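Local coordinates for protein ArsR family transcriptional regulator (PDB 6UVU) that represses transcription as an antimony-specific, Sb(III)-responsive regulator of the ArsR family, probably by binding DNA as a dimer, at the interface of chains A and B. Coordinates in Å, arbitrary orientation; residue numbers count along the deposited sequence, not the author numbering. Chains: chain A/B, ArsR family transcriptional regulator.

The interface of chains A and B. Residues chain A 36, 39, 45, 106-107, 110-111, 114; chain B 32, 35-36, 107, 110.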
# COMPACT_ATOMS: atom_id res chain seq x y z
N PHE A 36 1.79 0.09 4.19
CA PHE A 36 1.56 1.19 3.25
C PHE A 36 2.49 2.37 3.54
O PHE A 36 3.01 3.00 2.61
CB PHE A 36 0.09 1.65 3.28
CG PHE A 36 -0.92 0.65 2.70
CD1 PHE A 36 -0.56 -0.24 1.69
CD2 PHE A 36 -2.23 0.60 3.17
CE1 PHE A 36 -1.48 -1.15 1.17
CE2 PHE A 36 -3.16 -0.31 2.65
CZ PHE A 36 -2.78 -1.19 1.66
N LEU A 39 5.93 1.84 2.06
CA LEU A 39 6.04 2.04 0.62
C LEU A 39 5.72 3.46 0.15
O LEU A 39 5.98 3.77 -1.01
CB LEU A 39 5.12 1.07 -0.12
CG LEU A 39 5.45 -0.42 0.02
CD1 LEU A 39 4.13 -1.14 0.08
CD2 LEU A 39 6.23 -0.92 -1.17
N LEU A 45 10.76 2.92 -1.84
CA LEU A 45 10.28 2.18 -3.01
C LEU A 45 11.42 1.76 -3.90
O LEU A 45 11.46 0.62 -4.39
CB LEU A 45 9.31 3.04 -3.82
CG LEU A 45 7.83 2.77 -3.78
CD1 LEU A 45 7.13 3.57 -4.89
CD2 LEU A 45 7.53 1.28 -3.91
N ARG A 106 4.51 -8.31 -2.23
CA ARG A 106 3.29 -8.34 -3.02
C ARG A 106 2.74 -6.93 -3.26
O ARG A 106 2.27 -6.61 -4.36
CB ARG A 106 2.25 -9.22 -2.33
CG ARG A 106 2.63 -10.69 -2.37
CD ARG A 106 1.82 -11.48 -1.37
NE ARG A 106 0.37 -11.33 -1.55
CZ ARG A 106 -0.52 -12.19 -1.06
NH1 ARG A 106 -0.10 -13.25 -0.38
NH2 ARG A 106 -1.83 -12.01 -1.25
N MET A 107 2.81 -6.06 -2.26
CA MET A 107 2.39 -4.67 -2.48
C MET A 107 3.24 -3.98 -3.55
O MET A 107 2.71 -3.28 -4.43
CB MET A 107 2.46 -3.90 -1.17
CG MET A 107 1.40 -4.28 -0.17
SD MET A 107 1.62 -3.28 1.31
CE MET A 107 0.24 -3.83 2.31
N LEU A 110 2.27 -5.27 -7.04
CA LEU A 110 1.06 -4.62 -7.53
C LEU A 110 1.36 -3.20 -7.99
O LEU A 110 0.87 -2.76 -9.04
CB LEU A 110 -0.02 -4.64 -6.46
CG LEU A 110 -1.31 -3.87 -6.80
CD1 LEU A 110 -1.93 -4.43 -8.07
CD2 LEU A 110 -2.31 -3.92 -5.66
N GLY A 111 2.20 -2.48 -7.24
CA GLY A 111 2.64 -1.15 -7.68
C GLY A 111 3.36 -1.18 -9.02
O GLY A 111 3.18 -0.28 -9.85
N LEU A 114 0.77 -1.59 -11.76
CA LEU A 114 0.08 -0.34 -12.06
C LEU A 114 0.92 0.58 -12.94
O LEU A 114 0.38 1.32 -13.75
CB LEU A 114 -0.30 0.37 -10.76
CG LEU A 114 -1.27 -0.44 -9.88
CD1 LEU A 114 -1.54 0.28 -8.58
CD2 LEU A 114 -2.57 -0.72 -10.62
N VAL B 32 2.81 6.30 -7.75
CA VAL B 32 2.41 5.18 -6.91
C VAL B 32 2.57 5.53 -5.43
O VAL B 32 1.80 5.06 -4.58
CB VAL B 32 3.21 3.92 -7.31
CG1 VAL B 32 3.60 3.10 -6.11
CG2 VAL B 32 2.40 3.07 -8.30
N LEU B 35 -0.57 6.93 -4.20
CA LEU B 35 -1.51 5.86 -3.87
C LEU B 35 -1.31 5.37 -2.43
O LEU B 35 -2.26 5.32 -1.64
CB LEU B 35 -1.37 4.71 -4.87
CG LEU B 35 -2.02 3.35 -4.56
CD1 LEU B 35 -3.53 3.49 -4.39
CD2 LEU B 35 -1.70 2.36 -5.65
N PHE B 36 -0.05 5.06 -2.06
CA PHE B 36 0.21 4.53 -0.73
C PHE B 36 -0.05 5.57 0.36
O PHE B 36 -0.51 5.22 1.46
CB PHE B 36 1.65 4.02 -0.65
CG PHE B 36 1.87 2.72 -1.38
CD1 PHE B 36 1.25 1.56 -0.95
CD2 PHE B 36 2.72 2.66 -2.48
CE1 PHE B 36 1.47 0.37 -1.60
CE2 PHE B 36 2.94 1.46 -3.15
CZ PHE B 36 2.32 0.31 -2.70
N MET B 107 -5.55 -2.04 -4.43
CA MET B 107 -4.60 -2.00 -3.32
C MET B 107 -5.29 -2.28 -1.99
O MET B 107 -4.75 -3.00 -1.14
CB MET B 107 -3.86 -0.66 -3.29
CG MET B 107 -2.57 -0.65 -2.42
SD MET B 107 -1.28 -1.87 -2.85
CE MET B 107 -0.58 -1.10 -4.32
N LEU B 110 -5.90 -6.04 -2.01
CA LEU B 110 -4.69 -6.77 -1.65
C LEU B 110 -4.48 -6.73 -0.14
O LEU B 110 -4.21 -7.76 0.49
CB LEU B 110 -3.47 -6.19 -2.37
CG LEU B 110 -2.15 -6.87 -1.98
CD1 LEU B 110 -2.19 -8.37 -2.29
CD2 LEU B 110 -0.97 -6.19 -2.69
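This apolar patch belongs to the two-fold interface between two copies of the repressor, probably the dimer typical of ArsR proteins. Helices 26-39 and 102-118 of chain A pack against helices 26-39 and 102-121 of chain B. No hydrogen bond or salt bridge crosses here. The ring of B:Phe36 lies under A:Leu39, whose CB sits over the ring centre, 3.6 Å from the centroid, in a CH-pi contact. The methyl CD1 of A:Leu39 reaches further along the same face, 3.5 Å from CE1 of B:Phe36. The side chains of A:Phe36 and B:Phe36 cross at about a right angle, but their ring planes tilt by only about 40°. CD1 of A:Phe36 meets the B:Phe36 ring at its edge, in plane, 3.7 Å from CD1 of B:Phe36. An alanine in place of B:Phe36 would probably cost A:Leu39 its aromatic platform and loosen the packing of A:Phe36. B:Met107 has CG anti to its backbone N (chi1 -164°) and bends at chi2 and chi3. It runs antiparallel to both A:Phe36 and A:Leu110. Its CG touches CE1 of A:Phe36 at 3.8 Å, while its methyl CE lies 3.6 Å from CD2 of A:Leu110. Towards one end of the patch, CD1 of A:Leu114 meets CD2 of B:Leu35 at 3.6 Å, crossing nearly perpendicular. Towards the other, B:Leu110 divides its branches: CD1 lies near the guanidinium of A:Arg106, and CD2 packs 3.7 Å from CA of A:Met107.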